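Local coordinates for protein possible TctC subunit of the Tripartite Tricarboxylate Transport(TTT) Family (Rhodopseudomonas palustris, PDB 6HKE) that binds malate and probably delivers this C4-dicarboxylate, as the periplasmic receptor, to a tripartite tricarboxylate transporter for uptake, at residues V15-V21 with D72-V78; D31-R35 with E50-M54; F129-E134 with L162-P166; S154-N159 with D187-D191. The protein carries 2 engineered substitutions. All blocks are in the same frame, centred on the assembly; numbering follows the deposited sequence.

Interaction 1: residues V15-V21 with D72-V78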
loop_
_atom_site.group_PDB
_atom_site.type_symbol
_atom_site.label_atom_id
_atom_site.label_comp_id
_atom_site.label_asym_id
_atom_site.label_seq_id
_atom_site.Cartn_x
_atom_site.Cartn_y
_atom_site.Cartn_z
ATOM N N VAL A 15 -8.702 24.099 -13.411
ATOM C CA VAL A 15 -9.746 24.668 -14.323
ATOM C C VAL A 15 -10.948 23.716 -14.417
ATOM O O VAL A 15 -11.967 24.084 -15.030
ATOM C CB VAL A 15 -9.143 24.935 -15.713
ATOM C CG1 VAL A 15 -10.205 25.270 -16.750
ATOM C CG2 VAL A 15 -8.083 26.029 -15.650
ATOM N N ARG A 16 -10.851 22.524 -13.839
ATOM C CA ARG A 16 -11.920 21.500 -13.958
ATOM C C ARG A 16 -11.654 20.386 -12.952
ATOM O O ARG A 16 -10.636 20.467 -12.244
ATOM C CB ARG A 16 -11.958 20.923 -15.380
ATOM C CG ARG A 16 -10.699 20.163 -15.774
ATOM C CD ARG A 16 -10.577 19.944 -17.257
ATOM N NE ARG A 16 -9.543 18.943 -17.456
ATOM C CZ ARG A 16 -8.279 19.175 -17.804
ATOM N NH1 ARG A 16 -7.857 20.408 -18.029
ATOM N NH2 ARG A 16 -7.436 18.156 -17.918
ATOM N N THR A 17 -12.511 19.368 -12.953
ATOM C CA THR A 17 -12.420 18.201 -12.047
ATOM C C THR A 17 -11.025 17.590 -12.168
ATOM O O THR A 17 -10.557 17.397 -13.300
ATOM C CB THR A 17 -13.535 17.201 -12.347
ATOM O OG1 THR A 17 -14.751 17.901 -12.108
ATOM C CG2 THR A 17 -13.470 15.960 -11.490
ATOM N N VAL A 18 -10.355 17.363 -11.038
ATOM C CA VAL A 18 -9.050 16.650 -11.009
ATOM C C VAL A 18 -9.347 15.151 -10.921
ATOM O O VAL A 18 -10.200 14.769 -10.101
ATOM C CB VAL A 18 -8.163 17.131 -9.853
ATOM C CG1 VAL A 18 -6.881 16.316 -9.764
ATOM C CG2 VAL A 18 -7.868 18.619 -9.961
ATOM N N THR A 19 -8.703 14.348 -11.771
ATOM C CA THR A 19 -8.756 12.869 -11.722
ATOM C C THR A 19 -7.560 12.364 -10.903
ATOM O O THR A 19 -6.405 12.713 -11.213
ATOM C CB THR A 19 -8.852 12.281 -13.132
ATOM O OG1 THR A 19 -10.111 12.713 -13.657
ATOM C CG2 THR A 19 -8.781 10.769 -13.150
ATOM N N VAL A 20 -7.852 11.619 -9.839
ATOM C CA VAL A 20 -6.853 10.883 -9.026
ATOM C C VAL A 20 -7.133 9.414 -9.301
ATOM O O VAL A 20 -8.237 8.930 -8.985
ATOM C CB VAL A 20 -6.930 11.223 -7.529
ATOM C CG1 VAL A 20 -6.022 10.312 -6.712
ATOM C CG2 VAL A 20 -6.617 12.696 -7.273
ATOM N N VAL A 21 -6.173 8.784 -9.950
ATOM C CA VAL A 21 -6.246 7.378 -10.388
ATOM C C VAL A 21 -5.676 6.524 -9.260
ATOM O O VAL A 21 -4.597 6.868 -8.752
ATOM C CB VAL A 21 -5.493 7.205 -11.715
ATOM C CG1 VAL A 21 -5.564 5.766 -12.187
ATOM C CG2 VAL A 21 -6.058 8.127 -12.776
ATOM N N ASP A 72 -0.512 18.540 -16.650
ATOM C CA ASP A 72 -1.233 19.805 -16.336
ATOM C C ASP A 72 -1.733 19.756 -14.887
ATOM O O ASP A 72 -2.273 20.756 -14.422
ATOM C CB ASP A 72 -2.342 20.085 -17.355
ATOM C CG ASP A 72 -3.436 19.027 -17.446
ATOM O OD1 ASP A 72 -3.418 18.083 -16.633
ATOM O OD2 ASP A 72 -4.320 19.175 -18.321
ATOM N N GLY A 73 -1.540 18.638 -14.188
ATOM C CA GLY A 73 -1.962 18.491 -12.788
ATOM C C GLY A 73 -3.372 17.949 -12.640
ATOM O O GLY A 73 -3.739 17.636 -11.504
ATOM N N HIS A 74 -4.137 17.804 -13.724
ATOM C CA HIS A 74 -5.548 17.342 -13.662
ATOM C C HIS A 74 -5.618 15.806 -13.639
ATOM O O HIS A 74 -6.707 15.300 -13.339
ATOM C CB HIS A 74 -6.364 17.995 -14.780
ATOM C CG HIS A 74 -6.592 19.451 -14.536
ATOM N ND1 HIS A 74 -5.760 20.433 -15.059
ATOM C CD2 HIS A 74 -7.528 20.097 -13.797
ATOM C CE1 HIS A 74 -6.199 21.625 -14.672
ATOM N NE2 HIS A 74 -7.282 21.446 -13.893
ATOM N N THR A 75 -4.515 15.098 -13.926
ATOM C CA THR A 75 -4.436 13.608 -13.893
ATOM C C THR A 75 -3.290 13.182 -12.977
ATOM O O THR A 75 -2.133 13.389 -13.338
ATOM C CB THR A 75 -4.296 12.998 -15.292
ATOM O OG1 THR A 75 -5.360 13.487 -16.105
ATOM C CG2 THR A 75 -4.383 11.492 -15.273
ATOM N N LEU A 76 -3.633 12.612 -11.827
ATOM C CA LEU A 76 -2.673 12.226 -10.771
ATOM C C LEU A 76 -2.787 10.726 -10.517
ATOM O O LEU A 76 -3.799 10.132 -10.901
ATOM C CB LEU A 76 -2.992 13.051 -9.520
ATOM C CG LEU A 76 -2.962 14.566 -9.719
ATOM C CD1 LEU A 76 -3.373 15.289 -8.439
ATOM C CD2 LEU A 76 -1.571 15.014 -10.161
ATOM N N ILE A 77 -1.748 10.138 -9.928
ATOM C CA ILE A 77 -1.722 8.696 -9.561
ATOM C C ILE A 77 -1.401 8.610 -8.072
ATOM O O ILE A 77 -0.497 9.320 -7.597
ATOM C CB ILE A 77 -0.734 7.891 -10.449
ATOM C CG1 ILE A 77 -0.685 6.403 -10.085
ATOM C CG2 ILE A 77 0.678 8.470 -10.453
ATOM C CD1 ILE A 77 -1.869 5.631 -10.539
ATOM N N VAL A 78 -2.166 7.790 -7.356
ATOM C CA VAL A 78 -1.767 7.268 -6.027
ATOM C C VAL A 78 -0.829 6.092 -6.264
ATOM O O VAL A 78 -1.234 5.121 -6.935
ATOM C CB VAL A 78 -2.971 6.859 -5.180
ATOM C CG1 VAL A 78 -2.518 6.366 -3.820
ATOM C CG2 VAL A 78 -3.952 8.008 -5.034
#

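Interaction 2: residues D31-R35 with E50-M54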
loop_
_atom_site.group_PDB
_atom_site.type_symbol
_atom_site.label_atom_id
_atom_site.label_comp_id
_atom_site.label_asym_id
_atom_site.label_seq_id
_atom_site.Cartn_x
_atom_site.Cartn_y
_atom_site.Cartn_z
ATOM N N ASP A 31 -7.486 2.724 -2.243
ATOM C CA ASP A 31 -8.790 3.370 -2.517
ATOM C C ASP A 31 -9.319 4.104 -1.269
ATOM O O ASP A 31 -9.749 5.254 -1.410
ATOM C CB ASP A 31 -9.785 2.319 -2.992
ATOM C CG ASP A 31 -11.162 2.891 -3.244
ATOM O OD1 ASP A 31 -11.323 3.564 -4.267
ATOM O OD2 ASP A 31 -12.034 2.695 -2.381
ATOM N N THR A 32 -9.269 3.475 -0.094
ATOM C CA THR A 32 -9.839 3.998 1.179
ATOM C C THR A 32 -9.108 5.289 1.562
ATOM O O THR A 32 -9.777 6.287 1.870
ATOM C CB THR A 32 -9.751 2.943 2.288
ATOM O OG1 THR A 32 -10.687 1.916 1.956
ATOM C CG2 THR A 32 -10.030 3.497 3.671
ATOM N N VAL A 33 -7.781 5.260 1.480
ATOM C CA VAL A 33 -6.875 6.396 1.795
ATOM C C VAL A 33 -7.149 7.550 0.824
ATOM O O VAL A 33 -7.332 8.702 1.297
ATOM C CB VAL A 33 -5.400 5.946 1.744
ATOM C CG1 VAL A 33 -4.451 7.124 1.853
ATOM C CG2 VAL A 33 -5.094 4.933 2.839
ATOM N N ALA A 34 -7.097 7.273 -0.481
ATOM C CA ALA A 34 -7.273 8.278 -1.558
ATOM C C ALA A 34 -8.648 8.953 -1.435
ATOM O O ALA A 34 -8.725 10.189 -1.539
ATOM C CB ALA A 34 -7.086 7.631 -2.902
ATOM N N ARG A 35 -9.708 8.191 -1.186
ATOM C CA ARG A 35 -11.071 8.770 -1.146
ATOM C C ARG A 35 -11.179 9.724 0.047
ATOM O O ARG A 35 -11.805 10.799 -0.079
ATOM C CB ARG A 35 -12.126 7.667 -1.086
ATOM C CG ARG A 35 -12.492 7.145 -2.464
ATOM C CD ARG A 35 -13.423 5.954 -2.427
ATOM N NE ARG A 35 -13.285 5.290 -3.708
ATOM C CZ ARG A 35 -13.851 5.693 -4.832
ATOM N NH1 ARG A 35 -14.659 6.744 -4.846
ATOM N NH2 ARG A 35 -13.606 5.029 -5.945
ATOM N N GLU A 50 -12.181 13.619 -8.686
ATOM C CA GLU A 50 -12.801 12.363 -9.168
ATOM C C GLU A 50 -11.795 11.238 -8.912
ATOM O O GLU A 50 -10.627 11.415 -9.263
ATOM C CB GLU A 50 -13.132 12.562 -10.648
ATOM C CG GLU A 50 -13.772 11.388 -11.350
ATOM C CD GLU A 50 -13.645 11.527 -12.861
ATOM O OE1 GLU A 50 -14.689 11.703 -13.532
ATOM O OE2 GLU A 50 -12.496 11.481 -13.360
ATOM N N ILE A 51 -12.220 10.140 -8.294
ATOM C CA ILE A 51 -11.356 8.943 -8.079
ATOM C C ILE A 51 -11.671 7.950 -9.196
ATOM O O ILE A 51 -12.830 7.631 -9.354
ATOM C CB ILE A 51 -11.569 8.329 -6.688
ATOM C CG1 ILE A 51 -11.090 9.270 -5.579
ATOM C CG2 ILE A 51 -10.897 6.963 -6.607
ATOM C CD1 ILE A 51 -9.590 9.193 -5.280
ATOM N N GLU A 52 -10.665 7.534 -9.962
ATOM C CA GLU A 52 -10.791 6.515 -11.032
ATOM C C GLU A 52 -9.976 5.294 -10.586
ATOM O O GLU A 52 -8.744 5.453 -10.302
ATOM C CB GLU A 52 -10.313 7.106 -12.359
ATOM C CG GLU A 52 -10.811 6.347 -13.571
ATOM C CD GLU A 52 -10.080 6.675 -14.861
ATOM O OE1 GLU A 52 -9.960 5.775 -15.714
ATOM O OE2 GLU A 52 -9.629 7.829 -15.010
ATOM N N ASN A 53 -10.646 4.152 -10.426
ATOM C CA ASN A 53 -10.007 2.867 -10.055
ATOM C C ASN A 53 -9.673 2.194 -11.378
ATOM O O ASN A 53 -10.588 1.998 -12.178
ATOM C CB ASN A 53 -10.882 2.010 -9.148
ATOM C CG ASN A 53 -11.181 2.672 -7.820
ATOM O OD1 ASN A 53 -12.138 3.434 -7.690
ATOM N ND2 ASN A 53 -10.366 2.381 -6.821
ATOM N N MET A 54 -8.387 1.992 -11.638
ATOM C CA MET A 54 -7.889 1.521 -12.948
ATOM C C MET A 54 -7.038 0.281 -12.700
ATOM O O MET A 54 -5.878 0.423 -12.249
ATOM C CB MET A 54 -7.085 2.604 -13.669
ATOM C CG MET A 54 -6.753 2.234 -15.112
ATOM S SD MET A 54 -5.759 3.508 -15.916
ATOM C CE MET A 54 -6.951 4.851 -15.910
#

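Interaction 3: residues F129-E134 with L162-P166. Engineered in segment 129-134: Glu134 (natural residue Lys).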
loop_
_atom_site.group_PDB
_atom_site.type_symbol
_atom_site.label_atom_id
_atom_site.label_comp_id
_atom_site.label_asym_id
_atom_site.label_seq_id
_atom_site.Cartn_x
_atom_site.Cartn_y
_atom_site.Cartn_z
ATOM N N PHE A 129 3.477 -21.697 12.014
ATOM C CA PHE A 129 3.089 -21.162 10.688
ATOM C C PHE A 129 4.129 -21.569 9.635
ATOM O O PHE A 129 3.717 -22.026 8.559
ATOM C CB PHE A 129 2.890 -19.651 10.754
ATOM C CG PHE A 129 2.580 -19.042 9.417
ATOM C CD1 PHE A 129 3.587 -18.826 8.492
ATOM C CD2 PHE A 129 1.277 -18.725 9.068
ATOM C CE1 PHE A 129 3.297 -18.283 7.254
ATOM C CE2 PHE A 129 0.993 -18.173 7.829
ATOM C CZ PHE A 129 2.002 -17.959 6.925
ATOM N N ALA A 130 5.416 -21.393 9.936
ATOM C CA ALA A 130 6.554 -21.752 9.056
ATOM C C ALA A 130 6.543 -23.264 8.773
ATOM O O ALA A 130 6.726 -23.647 7.603
ATOM C CB ALA A 130 7.852 -21.311 9.685
ATOM N N SER A 131 6.325 -24.091 9.801
ATOM C CA SER A 131 6.345 -25.578 9.720
ATOM C C SER A 131 5.219 -26.066 8.811
ATOM O O SER A 131 5.440 -26.996 8.035
ATOM C CB SER A 131 6.233 -26.195 11.090
ATOM O OG SER A 131 7.240 -25.667 11.946
ATOM N N TYR A 132 4.054 -25.439 8.913
ATOM C CA TYR A 132 2.804 -25.870 8.240
ATOM C C TYR A 132 2.811 -25.454 6.770
ATOM O O TYR A 132 2.217 -26.179 5.934
ATOM C CB TYR A 132 1.603 -25.253 8.946
ATOM C CG TYR A 132 0.261 -25.661 8.405
ATOM C CD1 TYR A 132 -0.354 -24.943 7.391
ATOM C CD2 TYR A 132 -0.422 -26.734 8.946
ATOM C CE1 TYR A 132 -1.614 -25.283 6.923
ATOM C CE2 TYR A 132 -1.688 -27.076 8.500
ATOM C CZ TYR A 132 -2.278 -26.357 7.482
ATOM O OH TYR A 132 -3.511 -26.718 7.045
ATOM N N VAL A 133 3.410 -24.303 6.459
ATOM C CA VAL A 133 3.532 -23.856 5.041
ATOM C C VAL A 133 4.648 -24.695 4.400
ATOM O O VAL A 133 4.410 -25.209 3.300
ATOM C CB VAL A 133 3.728 -22.331 4.900
ATOM C CG1 VAL A 133 3.860 -21.907 3.446
ATOM C CG2 VAL A 133 2.601 -21.553 5.559
ATOM N N GLU A 134 5.762 -24.912 5.112
ATOM C CA GLU A 134 6.885 -25.795 4.685
ATOM C C GLU A 134 6.360 -27.189 4.306
ATOM O O GLU A 134 6.976 -27.804 3.429
ATOM C CB GLU A 134 7.963 -25.887 5.771
ATOM C CG GLU A 134 8.924 -24.703 5.765
ATOM C CD GLU A 134 9.915 -24.592 6.921
ATOM O OE1 GLU A 134 10.353 -25.642 7.434
ATOM O OE2 GLU A 134 10.261 -23.441 7.297
ATOM N N LEU A 162 11.170 -17.341 5.180
ATOM C CA LEU A 162 10.753 -18.669 5.706
ATOM C C LEU A 162 11.147 -19.783 4.730
ATOM O O LEU A 162 10.944 -20.949 5.072
ATOM C CB LEU A 162 9.238 -18.681 5.923
ATOM C CG LEU A 162 8.682 -17.758 7.003
ATOM C CD1 LEU A 162 7.178 -17.912 7.067
ATOM C CD2 LEU A 162 9.290 -18.045 8.360
ATOM N N LYS A 163 11.654 -19.441 3.548
ATOM C CA LYS A 163 12.176 -20.422 2.557
ATOM C C LYS A 163 11.043 -21.358 2.132
ATOM O O LYS A 163 11.278 -22.559 2.007
ATOM C CB LYS A 163 13.380 -21.172 3.141
ATOM C CG LYS A 163 14.439 -20.259 3.749
ATOM C CD LYS A 163 15.754 -20.927 4.113
ATOM C CE LYS A 163 16.582 -20.060 5.037
ATOM N NZ LYS A 163 16.529 -18.636 4.620
ATOM N N VAL A 164 9.863 -20.796 1.891
ATOM C CA VAL A 164 8.681 -21.503 1.332
ATOM C C VAL A 164 8.263 -20.771 0.055
ATOM O O VAL A 164 8.387 -19.544 0.015
ATOM C CB VAL A 164 7.536 -21.554 2.360
ATOM C CG1 VAL A 164 7.976 -22.246 3.644
ATOM C CG2 VAL A 164 6.980 -20.171 2.670
ATOM N N ASP A 165 7.797 -21.504 -0.951
ATOM C CA ASP A 165 7.273 -20.923 -2.212
ATOM C C ASP A 165 5.906 -21.532 -2.508
ATOM O O ASP A 165 5.765 -22.307 -3.447
ATOM C CB ASP A 165 8.253 -21.104 -3.375
ATOM C CG ASP A 165 7.939 -20.194 -4.554
ATOM O OD1 ASP A 165 7.398 -19.080 -4.324
ATOM O OD2 ASP A 165 8.232 -20.601 -5.699
ATOM N N PRO A 166 4.859 -21.183 -1.727
ATOM C CA PRO A 166 3.486 -21.573 -2.048
ATOM C C PRO A 166 2.958 -20.840 -3.288
ATOM O O PRO A 166 3.529 -19.831 -3.659
ATOM C CB PRO A 166 2.671 -21.139 -0.820
ATOM C CG PRO A 166 3.491 -20.020 -0.211
ATOM C CD PRO A 166 4.937 -20.352 -0.517
#

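Interaction 4: residues S154-N159 with D187-D191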
loop_
_atom_site.group_PDB
_atom_site.type_symbol
_atom_site.label_atom_id
_atom_site.label_comp_id
_atom_site.label_asym_id
_atom_site.label_seq_id
_atom_site.Cartn_x
_atom_site.Cartn_y
_atom_site.Cartn_z
ATOM N N SER A 154 5.390 -7.825 0.149
ATOM C CA SER A 154 5.394 -8.321 1.550
ATOM C C SER A 154 5.388 -9.868 1.632
ATOM O O SER A 154 6.140 -10.401 2.458
ATOM C CB SER A 154 4.260 -7.719 2.308
ATOM O OG SER A 154 4.390 -6.313 2.327
ATOM N N CYS A 155 4.583 -10.582 0.828
ATOM C CA CYS A 155 4.465 -12.065 0.891
ATOM C C CYS A 155 5.723 -12.695 0.282
ATOM O O CYS A 155 6.203 -13.716 0.806
ATOM C CB CYS A 155 3.162 -12.572 0.276
ATOM S SG CYS A 155 3.193 -12.925 -1.507
ATOM N N LEU A 156 6.292 -12.081 -0.746
ATOM C CA LEU A 156 7.577 -12.557 -1.316
ATOM C C LEU A 156 8.688 -12.403 -0.260
ATOM O O LEU A 156 9.545 -13.311 -0.155
ATOM C CB LEU A 156 7.862 -11.778 -2.601
ATOM C CG LEU A 156 9.142 -12.181 -3.326
ATOM C CD1 LEU A 156 8.980 -12.043 -4.831
ATOM C CD2 LEU A 156 10.324 -11.355 -2.834
ATOM N N LEU A 157 8.677 -11.316 0.517
ATOM C CA LEU A 157 9.703 -11.097 1.557
ATOM C C LEU A 157 9.552 -12.173 2.631
ATOM O O LEU A 157 10.563 -12.824 2.972
ATOM C CB LEU A 157 9.559 -9.710 2.176
ATOM C CG LEU A 157 10.559 -9.441 3.299
ATOM C CD1 LEU A 157 11.986 -9.736 2.843
ATOM C CD2 LEU A 157 10.447 -8.015 3.796
ATOM N N LEU A 158 8.329 -12.335 3.146
ATOM C CA LEU A 158 7.993 -13.353 4.173
ATOM C C LEU A 158 8.357 -14.757 3.660
ATOM O O LEU A 158 9.111 -15.458 4.351
ATOM C CB LEU A 158 6.507 -13.212 4.513
ATOM C CG LEU A 158 5.945 -14.235 5.493
ATOM C CD1 LEU A 158 6.451 -13.993 6.902
ATOM C CD2 LEU A 158 4.432 -14.187 5.460
ATOM N N ASN A 159 7.874 -15.151 2.483
ATOM C CA ASN A 159 8.101 -16.511 1.927
ATOM C C ASN A 159 9.602 -16.772 1.721
ATOM O O ASN A 159 10.029 -17.910 1.992
ATOM C CB ASN A 159 7.293 -16.736 0.652
ATOM C CG ASN A 159 5.812 -16.800 0.930
ATOM O OD1 ASN A 159 5.376 -16.819 2.082
ATOM N ND2 ASN A 159 5.031 -16.818 -0.126
ATOM N N ASP A 187 -5.436 -18.821 2.029
ATOM C CA ASP A 187 -4.855 -19.282 3.315
ATOM C C ASP A 187 -4.228 -18.103 4.054
ATOM O O ASP A 187 -4.600 -17.866 5.214
ATOM C CB ASP A 187 -3.906 -20.444 3.057
ATOM C CG ASP A 187 -4.703 -21.640 2.563
ATOM O OD1 ASP A 187 -5.518 -22.148 3.352
ATOM O OD2 ASP A 187 -4.591 -21.972 1.370
ATOM N N TYR A 188 -3.334 -17.362 3.411
ATOM C CA TYR A 188 -2.784 -16.147 4.046
ATOM C C TYR A 188 -2.488 -15.063 3.017
ATOM O O TYR A 188 -2.661 -15.231 1.801
ATOM C CB TYR A 188 -1.591 -16.495 4.931
ATOM C CG TYR A 188 -0.338 -16.971 4.251
ATOM C CD1 TYR A 188 -0.169 -18.309 3.952
ATOM C CD2 TYR A 188 0.727 -16.110 4.028
ATOM C CE1 TYR A 188 1.014 -18.777 3.414
ATOM C CE2 TYR A 188 1.912 -16.564 3.475
ATOM C CZ TYR A 188 2.057 -17.904 3.172
ATOM O OH TYR A 188 3.213 -18.374 2.615
ATOM N N MET A 189 -2.070 -13.933 3.567
ATOM C CA MET A 189 -2.034 -12.625 2.898
ATOM C C MET A 189 -1.199 -11.712 3.792
ATOM O O MET A 189 -1.343 -11.806 5.039
ATOM C CB MET A 189 -3.474 -12.125 2.804
ATOM C CG MET A 189 -3.746 -11.120 1.734
ATOM S SD MET A 189 -5.518 -10.793 1.856
ATOM C CE MET A 189 -5.522 -9.233 2.727
ATOM N N CYS A 190 -0.330 -10.904 3.195
ATOM C CA CYS A 190 0.270 -9.741 3.884
ATOM C C CYS A 190 -0.537 -8.542 3.435
ATOM O O CYS A 190 -0.688 -8.407 2.219
ATOM C CB CYS A 190 1.749 -9.621 3.571
ATOM S SG CYS A 190 2.645 -11.081 4.153
ATOM N N ASP A 191 -1.133 -7.799 4.375
ATOM C CA ASP A 191 -2.003 -6.654 4.012
ATOM C C ASP A 191 -1.639 -5.415 4.846
ATOM O O ASP A 191 -1.138 -5.539 5.953
ATOM C CB ASP A 191 -3.468 -7.069 4.108
ATOM C CG ASP A 191 -4.446 -6.214 3.305
ATOM O OD1 ASP A 191 -3.988 -5.356 2.525
ATOM O OD2 ASP A 191 -5.677 -6.410 3.479
#

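Interaction 1: residues V15-V21 with D72-V78
Parallel pairing of two sheet strands, 18-21 and 75-78, is the motif here, and it illustrates how side chains can close the end of a sheet where its backbone bonds run out. Within the sheet the pairing starts with Thr19 N giving to His74 O at 2.7 Å, continues through Leu76 N to Thr19 O and Val21 N to Leu76 O, and finishes with Val78 N on Val21 O at 3.0 Å. Val20 CG1 meets Val78 CG2 at 3.5 Å on the face shared with Leu76, while Val21 CG1 lies against Ile77 CD1 on the other. Ahead of the strands, the imidazole of His74 takes over the joining. Its NE2 accepts from Val15 N, 3.0 Å away and close to the ring plane. Arg16 has CG between its own N and carbonyl carbon (chi1 64°) and then runs extended, which lays its guanidinium flat on the His74 ring, centres 4.0 Å apart and planes 23° from each other. At the guanidinium edge NH2 forms a salt bridge with Asp72 OD2, 3.3 Å away, whose hydrogen bond is weak. The other oxygen, Asp72 OD1, accepts from His74 N to close an Asx turn. With His74 replaced by an alanine, Val15 N would probably lose its acceptor and the Arg16 guanidinium the surface it lies on. Strand 49-53 pairs with the far edge of strand 18-22, strand 236-244 flanks 75-80, and helix 61-67 packs over Val21 and Ile77.

Interaction 2: residues D31-R35 with E50-M54
Asp31 meets Asn53 through a single oxygen, OD1, which several donors share. Asn53 ND2 gives to it at 3.0 Å, arriving well above the carboxylate plane, whereas Arg35 NE comes from the opposite face of that plane, on the syn side, at 2.7 Å. With CG anti to the backbone N (chi1 178°), the Asp31 carboxylate stands out from the helix, where the Arg35 chain, reaching back, can meet it. Its second oxygen, OD2, accepts from Gly27 N, so both ends of the group are held. Three residues further, the methyl of Ala34 points at the strand and touches Ile51 CD1 at 3.8 Å, a small apolar patch beside the polar group. Arg35 ends the walk. Its extended chain passes Ile51 CG1 and brings the guanidinium over the same side chain, with Ile51 CG2 lying 3.4 Å from NH2 against one face. At the edge, Asn53 OD1 sits near the guanidinium plane and takes a weak, bent bond from NH2 at 2.8 Å; amide and guanidinium are nearly coplanar, 16° apart. Asn53 ND2 also gives to Phe24 O, which is consistent with the amide being turned with OD1 to Arg35. The result is a ring of Asp, Arg and Asn side chains resting on an isoleucine. It joins the helix to the returning strand of the beta-alpha-beta unit 18-22, 29-45, 49-53, a building block of type II periplasmic binding proteins, beside the malate-binding Thr30.

Interaction 3: residues F129-E134 with L162-P166
The shortest polar bond within the two segments, Glu134 N to Ala130 O at 3.0 Å, is an ordinary helical one between two residues that both touch the loop 162-166. Across the contact itself the surfaces are apolar, a worked example of a helix flank fitted against the loop that follows another helix. Leu162 uses its two methyls on two different partners: CD2 rests on Ala130 CB at 3.8 Å, while CD1 comes up to the Phe129 ring at its edge, 3.9 Å from CE1. One turn on, Val133 has CG1 anti to its own nitrogen (chi1 180°), so that this methyl projects between the loop side chains. It lies 3.7 Å from Val164 CG2 and 4.1 Å from Pro166 CG. The other methyl, Val133 CG2, instead lies over a face of the Phe129 ring, offset toward its rim. Glu134, an engineered residue where the natural protein has lysine, passes Val164 CG1 with its CG at 3.4 Å. Its carboxylate then comes near the carbonyl of Leu162, and as both are acceptors the approach adds no bond. Lys163 has left-handed backbone angles (phi 61°), and Val164 N probably bonds to Asn159 O, consistent with a Schellman motif after helix 150-162. Helix 126-136 thus lies beside this loop just before strand 167-170, with Phe129, Val133 and Pro166 all reaching Tyr188 of strand 188-192 and Leu140 covering Val133 from the loop ahead of strand 141-144.

Interaction 4: residues S154-N159 with D187-D191
Helix 154-159 runs across strand 188-191 at 119° between their chain directions, the axes approaching to 8.1 Å, and the backbones come nearest at Cys155 and Cys190, 5.7 Å between CA atoms. Alternate strand residues, Tyr188 and Cys190, face the helix. Cys190 packs tightly against it: its CB is 3.4 Å from Ser154 CB, tighter than usual for two carbons, and its SG lies 3.8 Å from Leu158 CD2. Ser154 keeps its hydroxyl for Val150 O one turn back, leaving the methylene to do the packing. The same Leu158 methyl, CD2, also leans on Tyr188 CE2 at 4.0 Å, bridging the two strand side chains. With CG between its own N and carbonyl carbon (chi1 68°), Tyr188 reaches across to the helix, where OH donates to Asn159 OD1 at 2.7 Å. That oxygen lies near the plane of the ring, while the amide stands almost upright to it, 80° between planes. A phenylalanine at Tyr188 would probably leave the buried Asn159 oxygen without this donor and its amide less fixed in rotation. A helix laid on a mixed sheet in this way belongs to the alpha/beta lobes of periplasmic binding proteins. Here the helix begins with the malate-binding Val150 and Ser151, and the strand leads to Gln192, which also binds malate.

Two pairs of contacts stand on opposite sides of the chain's centre, as expected of a binding protein with its ligand between two lobes. Interactions 1 and 2 lie 11 Å apart between centres and meet where strands 18-22 and 49-53 pair in the sheet: Val18 O probably bonds to Glu50 N at 2.7 Å. Interactions 3 and 4 are equally close and interlock in sequence, with Phe129 CZ against Tyr188 CD2 at 3.7 Å. Interaction 1 is about 43 Å from interaction 3, centre to centre. Malate sits between the inner contacts: the side chain of Asp31 in interaction 2 is about 6 Å from it, and that of Ser154 in interaction 4 about 7 Å from (S)-malate.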